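Local coordinates for protein putative metallopeptidase (Corynebacterium diphtheriae, PDB 3QOC) that is a putative metallopeptidase, probably an aminopeptidase, represented here by its creatinase/prolidase-like N-terminal domain, at residues A[85-93]-A[114-124]. Residues are numbered along the deposited sequence; the frame is centred on the assembly and turned at random.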
loop_
_atom_site.group_PDB
_atom_site.type_symbol
_atom_site.label_atom_id
_atom_site.label_comp_id
_atom_site.label_asym_id
_atom_site.label_seq_id
_atom_site.Cartn_x
_atom_site.Cartn_y
_atom_site.Cartn_z
ATOM N N CYS A 85 -7.752 -7.443 -2.179
ATOM C CA CYS A 85 -7.223 -6.076 -2.300
ATOM C C CYS A 85 -5.775 -6.019 -2.751
ATOM O O CYS A 85 -5.438 -5.296 -3.683
ATOM C CB CYS A 85 -7.295 -5.412 -0.882
ATOM S SG CYS A 85 -8.985 -5.044 -0.507
ATOM N N ALA A 86 -4.925 -6.766 -2.064
ATOM C CA ALA A 86 -3.488 -6.670 -2.312
ATOM C C ALA A 86 -3.127 -7.198 -3.729
ATOM O O ALA A 86 -2.424 -6.493 -4.495
ATOM C CB ALA A 86 -2.711 -7.403 -1.200
ATOM N N PRO A 87 -3.669 -8.373 -4.115
ATOM C CA PRO A 87 -3.342 -8.827 -5.448
ATOM C C PRO A 87 -3.800 -7.875 -6.523
ATOM O O PRO A 87 -3.111 -7.707 -7.534
ATOM C CB PRO A 87 -4.048 -10.202 -5.550
ATOM C CG PRO A 87 -4.044 -10.705 -4.093
ATOM C CD PRO A 87 -4.255 -9.466 -3.288
ATOM N N ALA A 88 -4.947 -7.228 -6.301
ATOM C CA ALA A 88 -5.472 -6.312 -7.329
ATOM C C ALA A 88 -4.630 -5.069 -7.486
ATOM O O ALA A 88 -4.407 -4.649 -8.596
ATOM C CB ALA A 88 -6.976 -5.966 -7.100
ATOM N N LEU A 89 -4.180 -4.432 -6.406
ATOM C CA LEU A 89 -3.170 -3.320 -6.537
ATOM C C LEU A 89 -1.924 -3.787 -7.255
ATOM O O LEU A 89 -1.448 -3.120 -8.165
ATOM C CB LEU A 89 -2.713 -2.716 -5.176
ATOM C CG LEU A 89 -3.693 -1.977 -4.281
ATOM C CD1 LEU A 89 -2.998 -1.686 -2.883
ATOM C CD2 LEU A 89 -4.195 -0.707 -5.038
ATOM N N LEU A 90 -1.385 -4.936 -6.857
ATOM C CA LEU A 90 -0.120 -5.404 -7.427
ATOM C C LEU A 90 -0.241 -5.683 -8.921
ATOM O O LEU A 90 0.631 -5.320 -9.704
ATOM C CB LEU A 90 0.397 -6.635 -6.665
ATOM C CG LEU A 90 1.798 -7.134 -6.932
ATOM C CD1 LEU A 90 2.845 -6.033 -6.696
ATOM C CD2 LEU A 90 2.071 -8.324 -6.041
ATOM N N SER A 91 -1.368 -6.231 -9.348
ATOM C CA SER A 91 -1.492 -6.618 -10.754
ATOM C C SER A 91 -1.571 -5.377 -11.650
ATOM O O SER A 91 -1.400 -5.446 -12.851
ATOM C CB SER A 91 -2.715 -7.529 -10.930
ATOM O OG SER A 91 -3.494 -7.054 -11.997
ATOM N N ASP A 92 -1.889 -4.241 -11.055
ATOM C CA ASP A 92 -1.955 -2.975 -11.809
ATOM C C ASP A 92 -0.608 -2.223 -11.990
ATOM O O ASP A 92 -0.555 -1.210 -12.671
ATOM C CB ASP A 92 -3.024 -2.075 -11.202
ATOM C CG ASP A 92 -4.403 -2.323 -11.832
ATOM O OD1 ASP A 92 -4.571 -3.278 -12.637
ATOM O OD2 ASP A 92 -5.334 -1.568 -11.532
ATOM N N ILE A 93 0.451 -2.721 -11.366
ATOM C CA ILE A 93 1.756 -2.128 -11.483
ATOM C C ILE A 93 2.432 -2.596 -12.773
ATOM O O ILE A 93 2.498 -3.815 -13.035
ATOM C CB ILE A 93 2.620 -2.516 -10.315
ATOM C CG1 ILE A 93 1.985 -1.995 -9.048
ATOM C CG2 ILE A 93 4.005 -1.920 -10.436
ATOM C CD1 ILE A 93 2.774 -2.320 -7.919
ATOM N N LEU A 114 0.077 -13.361 -3.913
ATOM C CA LEU A 114 0.644 -12.136 -4.438
ATOM C C LEU A 114 1.610 -12.326 -5.551
ATOM O O LEU A 114 1.580 -11.602 -6.528
ATOM C CB LEU A 114 1.460 -11.377 -3.377
ATOM C CG LEU A 114 0.679 -10.335 -2.663
ATOM C CD1 LEU A 114 1.641 -9.590 -1.755
ATOM C CD2 LEU A 114 -0.070 -9.412 -3.745
ATOM N N ARG A 115 2.552 -13.214 -5.361
ATOM C CA ARG A 115 3.514 -13.426 -6.425
ATOM C C ARG A 115 2.888 -13.812 -7.745
ATOM O O ARG A 115 3.413 -13.440 -8.793
ATOM C CB ARG A 115 4.589 -14.392 -6.025
ATOM C CG ARG A 115 5.465 -13.809 -4.941
ATOM C CD ARG A 115 6.731 -14.555 -4.881
ATOM N NE ARG A 115 7.226 -14.793 -3.543
ATOM C CZ ARG A 115 8.247 -14.150 -2.965
ATOM N NH1 ARG A 115 8.614 -14.516 -1.731
ATOM N NH2 ARG A 115 8.892 -13.158 -3.579
ATOM N N LYS A 116 1.736 -14.455 -7.716
ATOM C CA LYS A 116 1.112 -14.862 -8.941
ATOM C C LYS A 116 0.641 -13.669 -9.760
ATOM O O LYS A 116 0.557 -13.749 -10.992
ATOM C CB LYS A 116 -0.086 -15.778 -8.617
ATOM C CG LYS A 116 0.336 -17.102 -7.940
ATOM C CD LYS A 116 -0.829 -18.053 -7.890
ATOM C CE LYS A 116 -0.392 -19.394 -7.360
ATOM N NZ LYS A 116 0.384 -19.215 -6.091
ATOM N N SER A 117 0.265 -12.598 -9.064
ATOM C CA SER A 117 -0.313 -11.408 -9.675
ATOM C C SER A 117 0.721 -10.396 -10.124
ATOM O O SER A 117 0.393 -9.530 -10.906
ATOM C CB SER A 117 -1.246 -10.678 -8.713
ATOM O OG SER A 117 -2.385 -11.461 -8.395
ATOM N N ALA A 118 1.943 -10.497 -9.619
ATOM C CA ALA A 118 3.042 -9.625 -10.050
ATOM C C ALA A 118 3.401 -9.684 -11.543
ATOM O O ALA A 118 3.589 -10.751 -12.097
ATOM C CB ALA A 118 4.319 -9.963 -9.226
ATOM N N GLY A 119 3.614 -8.543 -12.181
ATOM C CA GLY A 119 4.041 -8.557 -13.597
ATOM C C GLY A 119 5.434 -9.122 -13.833
ATOM O O GLY A 119 6.133 -9.429 -12.874
ATOM N N SER A 120 5.834 -9.271 -15.105
ATOM C CA SER A 120 7.070 -9.970 -15.477
ATOM C C SER A 120 8.345 -9.251 -15.020
ATOM O O SER A 120 9.357 -9.914 -14.767
ATOM C CB SER A 120 7.115 -10.196 -16.992
ATOM O OG SER A 120 6.992 -8.962 -17.677
ATOM N N ASP A 121 8.275 -7.934 -14.805
ATOM C CA ASP A 121 9.392 -7.155 -14.241
ATOM C C ASP A 121 9.115 -6.470 -12.907
ATOM O O ASP A 121 9.811 -5.516 -12.513
ATOM C CB ASP A 121 9.883 -6.104 -15.273
ATOM C CG ASP A 121 10.569 -6.772 -16.476
ATOM O OD1 ASP A 121 11.510 -7.562 -16.204
ATOM O OD2 ASP A 121 10.145 -6.518 -17.649
ATOM N N VAL A 122 8.101 -6.940 -12.217
ATOM C CA VAL A 122 7.850 -6.488 -10.833
ATOM C C VAL A 122 8.395 -7.487 -9.852
ATOM O O VAL A 122 7.917 -8.575 -9.773
ATOM C CB VAL A 122 6.348 -6.308 -10.570
ATOM C CG1 VAL A 122 6.050 -5.780 -9.108
ATOM C CG2 VAL A 122 5.705 -5.316 -11.630
ATOM N N GLU A 123 9.375 -7.108 -9.056
ATOM C CA GLU A 123 9.937 -7.994 -8.071
ATOM C C GLU A 123 9.411 -7.658 -6.657
ATOM O O GLU A 123 9.459 -6.498 -6.256
ATOM C CB GLU A 123 11.446 -7.839 -8.152
ATOM C CG GLU A 123 12.243 -8.765 -7.239
ATOM C CD GLU A 123 13.780 -8.719 -7.428
ATOM O OE1 GLU A 123 14.344 -7.789 -8.116
ATOM O OE2 GLU A 123 14.401 -9.668 -6.888
ATOM N N LEU A 124 8.906 -8.664 -5.926
ATOM C CA LEU A 124 8.511 -8.529 -4.518
ATOM C C LEU A 124 9.675 -8.730 -3.609
ATOM O O LEU A 124 10.369 -9.717 -3.745
ATOM C CB LEU A 124 7.439 -9.548 -4.151
ATOM C CG LEU A 124 6.008 -9.130 -4.576
ATOM C CD1 LEU A 124 5.886 -8.400 -5.863
ATOM C CD2 LEU A 124 5.103 -10.368 -4.658
HETATM O O HOH W 1 2.415 -6.168 -11.441
#
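Helix 85-91 packs against the last turn of helix 108-117 and the start of strand 122-127, with CA-CA distances of 5.3 Å for P87-L114 and 5.0 Å for S91-S117 marking a close backbone approach at both places. L90 makes the largest single contribution. Its CG stands anti to the backbone N (chi1 -170°), which turns the branched end, CG with its two methyls, toward 114-124, where its branches divide the work. CD2 presses on L114 CD2 at 3.3 Å, tighter than usual van der Waals contact, the two side chains crossing at about a right angle. The L90 and V122 side chains slide past each other in opposite directions, bringing L90 CD1 4.0 Å from V122 CG1, while the tips of L90 and L124 face each other, L90 CD2 being 3.8 Å from L124 CD1. The same L114 methyl also lies against A86 C and P87 CA and, more loosely, the P87 ring, so one methyl touches three residues of 85-93.

S117 comes in beside P87, its OG 3.5 Å from P87 CB, and its carbonyl accepts a CA-H···O contact from S91 (angle at H 142°). Farther along, I93 CG2 meets V122 CG2 at 4.0 Å, again nearly at right angles. Direct polar bonding between the segments is replaced by one water, which donates to L90 O and I93 O and accepts from G119 N, linking the carbonyls of L90 and I93 to the start of the type I turn G119-V122.

Beneath this junction lies the mixed sheet of the creatinase/prolidase N-terminal domain: I93 and V122 both touch V99 of strand 97-102, L124 reaches F101, and A86 and L89 rest on A49. Strand 97-102, helix 108-117 and the parallel neighbouring strand 122-127 form a beta-alpha-beta crossover, and helix 85-91, which leads into 97-102, packs against its helix and second strand.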